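Local coordinates for hypothetical protein Atu1826 (Agrobacterium tumefaciens, PDB 2I3D), which is of unknown function but probably acts as a hydrolase of the alpha/beta-hydrolase fold, related in sequence to the S15 family of peptidases, at residues 129-132 and 133-136; 182-185 and 186-190. All blocks are in the same frame, centred on the assembly; numbering follows the deposited sequence.

Interaction 1: residues 129-132 and 133-136; sequences YSFG and AWIG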
ATOM      1  N   TYR B 129       2.522  11.185  -3.853  1.00  9.88           N
ATOM      2  CA  TYR B 129       1.174  10.642  -3.659  1.00 10.97           C
ATOM      3  C   TYR B 129       0.627  11.124  -2.323  1.00 11.85           C
ATOM      4  O   TYR B 129       1.267  10.958  -1.276  1.00 11.59           O
ATOM      5  CB  TYR B 129       1.299   9.098  -3.748  1.00 11.03           C
ATOM      6  CG  TYR B 129       0.058   8.348  -3.360  1.00 11.17           C
ATOM      7  CD1 TYR B 129      -1.216   8.880  -3.583  1.00 11.36           C
ATOM      8  CD2 TYR B 129       0.167   7.082  -2.767  1.00 13.71           C
ATOM      9  CE1 TYR B 129      -2.399   8.150  -3.168  1.00 11.50           C
ATOM     10  CE2 TYR B 129      -0.969   6.376  -2.355  1.00 15.27           C
ATOM     11  CZ  TYR B 129      -2.220   6.907  -2.552  1.00 13.97           C
ATOM     12  OH  TYR B 129      -3.274   6.120  -2.153  1.00 15.46           O
ATOM     13  N   SER B 130      -0.542  11.768  -2.363  1.00 11.40           N
ATOM     14  CA  SER B 130      -1.219  12.253  -1.198  1.00 11.55           C
ATOM     15  C   SER B 130      -0.372  13.339  -0.492  1.00 10.70           C
ATOM     16  O   SER B 130       0.008  14.325  -1.139  1.00 11.00           O
ATOM     17  CB  SER B 130      -1.615  11.082  -0.283  1.00 11.19           C
ATOM     18  OG  SER B 130      -2.612  11.459   0.660  1.00 12.52           O
ATOM     19  N   PHE B 131      -0.060  13.165   0.805  1.00 11.27           N
ATOM     20  CA  PHE B 131       0.844  14.118   1.483  1.00 11.67           C
ATOM     21  C   PHE B 131       2.150  14.316   0.661  1.00 10.57           C
ATOM     22  O   PHE B 131       2.684  15.426   0.566  1.00 11.75           O
ATOM     23  CB  PHE B 131       1.133  13.585   2.881  1.00 10.98           C
ATOM     24  CG  PHE B 131       2.218  14.332   3.647  1.00 11.64           C
ATOM     25  CD1 PHE B 131       1.888  15.373   4.494  1.00 13.27           C
ATOM     26  CD2 PHE B 131       3.525  13.866   3.631  1.00 13.37           C
ATOM     27  CE1 PHE B 131       2.885  15.989   5.252  1.00 12.16           C
ATOM     28  CE2 PHE B 131       4.530  14.471   4.387  1.00 13.47           C
ATOM     29  CZ  PHE B 131       4.209  15.531   5.177  1.00 13.17           C
ATOM     30  N   GLY B 132       2.666  13.229   0.068  1.00 10.53           N
ATOM     31  CA  GLY B 132       3.838  13.308  -0.786  1.00  9.47           C
ATOM     32  C   GLY B 132       3.683  14.285  -1.959  1.00  9.33           C
ATOM     33  O   GLY B 132       4.676  14.873  -2.373  1.00 10.78           O
ATOM     34  N   ALA B 133       2.451  14.454  -2.488  1.00  8.75           N
ATOM     35  CA  ALA B 133       2.249  15.385  -3.612  1.00  9.55           C
ATOM     36  C   ALA B 133       2.390  16.816  -3.076  1.00 10.40           C
ATOM     37  O   ALA B 133       2.829  17.728  -3.805  1.00 11.27           O
ATOM     38  CB  ALA B 133       0.865  15.193  -4.217  1.00  9.65           C
ATOM     39  N   TRP B 134       1.924  17.051  -1.845  1.00 10.31           N
ATOM     40  CA  TRP B 134       2.080  18.403  -1.259  1.00 11.01           C
ATOM     41  C   TRP B 134       3.556  18.736  -1.024  1.00 11.39           C
ATOM     42  O   TRP B 134       4.054  19.843  -1.401  1.00 11.47           O
ATOM     43  CB  TRP B 134       1.254  18.473   0.034  1.00 11.08           C
ATOM     44  CG  TRP B 134       1.290  19.788   0.763  1.00 12.36           C
ATOM     45  CD1 TRP B 134       0.890  21.017   0.299  1.00 14.13           C
ATOM     46  CD2 TRP B 134       1.738  19.979   2.111  1.00 12.34           C
ATOM     47  NE1 TRP B 134       1.103  21.988   1.286  1.00 13.07           N
ATOM     48  CE2 TRP B 134       1.598  21.367   2.410  1.00 12.56           C
ATOM     49  CE3 TRP B 134       2.298  19.118   3.083  1.00 12.16           C
ATOM     50  CZ2 TRP B 134       1.955  21.893   3.662  1.00 12.49           C
ATOM     51  CZ3 TRP B 134       2.628  19.625   4.304  1.00 14.97           C
ATOM     52  CH2 TRP B 134       2.460  20.992   4.604  1.00 13.81           C
ATOM     53  N   ILE B 135       4.282  17.811  -0.364  1.00 11.81           N
ATOM     54  CA  ILE B 135       5.738  18.007  -0.273  1.00 11.51           C
ATOM     55  C   ILE B 135       6.400  18.152  -1.667  1.00 10.76           C
ATOM     56  O   ILE B 135       7.249  19.039  -1.886  1.00 11.58           O
ATOM     57  CB  ILE B 135       6.411  16.878   0.527  1.00 10.91           C
ATOM     58  CG1 ILE B 135       5.740  16.712   1.918  1.00 12.27           C
ATOM     59  CG2 ILE B 135       7.964  17.117   0.600  1.00 10.38           C
ATOM     60  CD1 ILE B 135       5.985  17.927   2.867  1.00 14.40           C
ATOM     61  N   GLY B 136       5.976  17.323  -2.637  1.00 11.92           N
ATOM     62  CA  GLY B 136       6.562  17.389  -3.957  1.00  9.84           C
ATOM     63  C   GLY B 136       6.387  18.743  -4.632  1.00 10.69           C
ATOM     64  O   GLY B 136       7.322  19.275  -5.262  1.00 12.27           O
TER

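Interaction 2: residues 182-185 and 186-190; sequences APEK and DVNGL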
ATOM      1  N   ALA B 182     -10.020  13.633  -0.156  1.00 13.44           N
ATOM      2  CA  ALA B 182      -9.833  14.881  -0.907  1.00 13.64           C
ATOM      3  C   ALA B 182     -10.832  14.874  -2.064  1.00 13.96           C
ATOM      4  O   ALA B 182     -10.524  14.364  -3.147  1.00 15.10           O
ATOM      5  CB  ALA B 182      -8.387  14.943  -1.433  1.00 13.59           C
ATOM      6  N   PRO B 183     -12.080  15.325  -1.810  1.00 14.88           N
ATOM      7  CA  PRO B 183     -13.138  15.284  -2.828  1.00 15.06           C
ATOM      8  C   PRO B 183     -12.817  16.024  -4.132  1.00 14.90           C
ATOM      9  O   PRO B 183     -11.993  16.923  -4.162  1.00 15.50           O
ATOM     10  CB  PRO B 183     -14.322  15.938  -2.120  1.00 15.40           C
ATOM     11  CG  PRO B 183     -14.076  15.539  -0.631  1.00 14.30           C
ATOM     12  CD  PRO B 183     -12.611  15.784  -0.495  1.00 15.91           C
ATOM     13  N   GLU B 184     -13.514  15.628  -5.186  1.00 14.81           N
ATOM     14  CA  GLU B 184     -13.317  16.192  -6.519  1.00 15.35           C
ATOM     15  C   GLU B 184     -13.449  17.679  -6.479  1.00 15.16           C
ATOM     16  O   GLU B 184     -12.716  18.370  -7.160  1.00 14.25           O
ATOM     17  CB  GLU B 184     -14.435  15.737  -7.459  1.00 18.00           C
ATOM     18  CG  GLU B 184     -14.297  14.456  -8.132  1.00 22.93           C
ATOM     19  CD  GLU B 184     -15.325  14.381  -9.267  1.00 23.94           C
ATOM     20  OE1 GLU B 184     -16.440  13.953  -8.998  1.00 25.36           O
ATOM     21  OE2 GLU B 184     -15.034  14.825 -10.388  1.00 26.82           O
ATOM     22  N   LYS B 185     -14.438  18.193  -5.753  1.00 14.93           N
ATOM     23  CA  LYS B 185     -14.622  19.635  -5.763  1.00 16.91           C
ATOM     24  C   LYS B 185     -13.353  20.357  -5.300  1.00 14.06           C
ATOM     25  O   LYS B 185     -13.007  21.410  -5.833  1.00 13.62           O
ATOM     26  CB  LYS B 185     -15.817  20.033  -4.901  1.00 17.92           C
ATOM     27  CG  LYS B 185     -16.025  21.545  -4.719  1.00 20.35           C
ATOM     28  CD  LYS B 185     -17.480  21.866  -4.143  1.00 22.58           C
ATOM     29  CE  LYS B 185     -17.570  21.596  -2.658  1.00 27.02           C
ATOM     30  NZ  LYS B 185     -18.938  22.021  -2.167  1.00 29.59           N
ATOM     31  N   ASP B 186     -12.685  19.804  -4.283  1.00 11.84           N
ATOM     32  CA  ASP B 186     -11.509  20.464  -3.747  1.00 12.31           C
ATOM     33  C   ASP B 186     -10.351  20.348  -4.736  1.00 11.14           C
ATOM     34  O   ASP B 186      -9.619  21.334  -4.976  1.00 11.88           O
ATOM     35  CB  ASP B 186     -11.130  19.842  -2.418  1.00 12.97           C
ATOM     36  CG  ASP B 186     -12.251  19.948  -1.442  1.00 14.70           C
ATOM     37  OD1 ASP B 186     -12.334  20.988  -0.771  1.00 15.57           O
ATOM     38  OD2 ASP B 186     -13.098  19.041  -1.402  1.00 15.65           O
ATOM     39  N   VAL B 187     -10.158  19.152  -5.302  1.00 11.68           N
ATOM     40  CA  VAL B 187      -9.085  19.034  -6.313  1.00 11.57           C
ATOM     41  C   VAL B 187      -9.354  19.939  -7.520  1.00 11.47           C
ATOM     42  O   VAL B 187      -8.424  20.542  -8.054  1.00 11.52           O
ATOM     43  CB  VAL B 187      -8.807  17.571  -6.730  1.00 11.74           C
ATOM     44  CG1 VAL B 187      -7.593  17.550  -7.712  1.00 13.95           C
ATOM     45  CG2 VAL B 187      -8.476  16.772  -5.476  1.00 11.43           C
ATOM     46  N   ASN B 188     -10.604  20.038  -7.940  1.00 11.88           N
ATOM     47  CA  ASN B 188     -10.940  20.848  -9.115  1.00 12.42           C
ATOM     48  C   ASN B 188     -10.634  22.317  -8.883  1.00 12.30           C
ATOM     49  O   ASN B 188     -10.124  23.012  -9.773  1.00 12.84           O
ATOM     50  CB  ASN B 188     -12.428  20.724  -9.456  1.00 13.06           C
ATOM     51  CG  ASN B 188     -12.766  19.403 -10.100  1.00 17.69           C
ATOM     52  OD1 ASN B 188     -11.860  18.673 -10.539  1.00 21.28           O
ATOM     53  ND2 ASN B 188     -14.067  19.065 -10.143  1.00 22.39           N
ATOM     54  N   GLY B 189     -10.866  22.761  -7.654  1.00 12.36           N
ATOM     55  CA  GLY B 189     -10.613  24.168  -7.303  1.00 12.42           C
ATOM     56  C   GLY B 189      -9.130  24.494  -7.368  1.00 12.55           C
ATOM     57  O   GLY B 189      -8.739  25.572  -7.847  1.00 13.82           O
ATOM     58  N   LEU B 190      -8.276  23.571  -6.887  1.00 11.35           N
ATOM     59  CA  LEU B 190      -6.827  23.788  -6.988  1.00 12.72           C
ATOM     60  C   LEU B 190      -6.412  23.803  -8.490  1.00 12.43           C
ATOM     61  O   LEU B 190      -5.672  24.680  -8.943  1.00 13.20           O
ATOM     62  CB  LEU B 190      -6.064  22.648  -6.306  1.00 12.87           C
ATOM     63  CG  LEU B 190      -4.562  22.506  -6.619  1.00 13.67           C
ATOM     64  CD1 LEU B 190      -3.786  23.741  -6.194  1.00 14.11           C
ATOM     65  CD2 LEU B 190      -3.949  21.205  -5.995  1.00 13.29           C
TER

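Interaction 1: residues 129-132 and 133-136
A133 begins the return onto S130: its backbone N donates to S130 O at 2.8 Å, approaching from above the carbonyl plane, while its methyl lies close to the same oxygen and faces S151 of strand 146-152. S130 O also receives a weak second bond from W134 N at 3.4 Å, so one carbonyl holds two successive amides of the first helical turn. The indole of W134 turns its six-membered ring to F131, with CZ3 coming 3.8 Å from F131 CE1. The phenyl carbon meets the indole at its edge, and the two ring planes are inclined at 57°. Y159 stacks on W134 and meets F131 edge-to-face; W134 NE1 is hydrogen-bonded to the backbone O of D160. I135 then covers one face of the F131 phenyl. Its CG1 is placed beside the backbone N (chi1 -54°), which sets it 4.0 Å from the F131 ring centroid as a CH-pi contact and 3.5 Å from F131 CE2. The backbone repeats the link, I135 N donating almost straight to F131 O at 3.0 Å. G136 N closes the run with a 2.8 Å bond to G132 O, its N tilted out of the carbonyl plane. Ahead of these turns, S130 has a positive phi of 64°, and its OG is hydrogen-bonded to H212 NE2. A sharp turn with a serine at its apex, joining strand 124-129 to helix 131-142, within a G-x-S-x-G sequence, is characteristic of the nucleophile elbow of alpha/beta hydrolases, where S130 would probably be the nucleophile.

Interaction 2: residues 182-185 and 186-190
The carboxamide of N188 turns one face to the backbone carbonyl of E184: E184 O stands almost directly above N188 CG at 3.1 Å, with ND2 only slightly farther at 3.3 Å. The angle at ND2 is too poor for a hydrogen bond, so the contact is one of carbonyl oxygen over amide carbon. It arises because CG of N188 lies beside its own backbone N (chi1 -75°), folding the amide back over the preceding turn. The same E184 O accepts the backbone N of N188 at 2.8 Å, nearly in line with the carbonyl. The second flat group, the carboxylate of D186, runs alongside P183. Its OD2 sits over one face of the pyrrolidine ring, 3.4 Å from both P183 CB and P183 CD, a contact with ring CH groups. N157, in a nearby loop, touches both side chains. P183 occupies the N-cap position of helix 184-195, and its carbonyl oxygen receives V187 N at 3.1 Å, in the carbonyl plane, together with a weak bond from D186 N. On the inner side, V187 CG2 approaches A182 CB at 4.4 Å, and V187 continues onto I173 and N175 of strand 171-176 and H204 of strand 202-207. A182 N is hydrogen-bonded to D179 OD1, which ties the approach to the helix to the probable acid of a catalytic triad. All the hydrogen bonds between the two segments run between backbone atoms, the last from G189 N to K185 O. K185 and D186 form no salt bridge with each other, K185 NZ remaining 6.6 Å from D186 OD2. The negative carboxylate of D186, near the helix N terminus, probably interacts favourably with the helix dipole.

How the interactions relate
From the N terminus, strand 124-129 leads into interaction 1, which closes the tight turn opening helix 131-142 before strand 146-152 is reached. The chain then runs through strand 171-176 and, beyond it, interaction 2 forms the first turn of helix 184-195 ahead of strand 202-207. Both contacts are local and lie in series, neither nesting nor crossing, each within its own beta-alpha-beta unit of the same sheet. Their centres are 15 Å apart and their nearest atoms about 7 Å, without touching. H212 and D179 link the two helix starts indirectly, in a geometry consistent with a Ser-His-Asp triad.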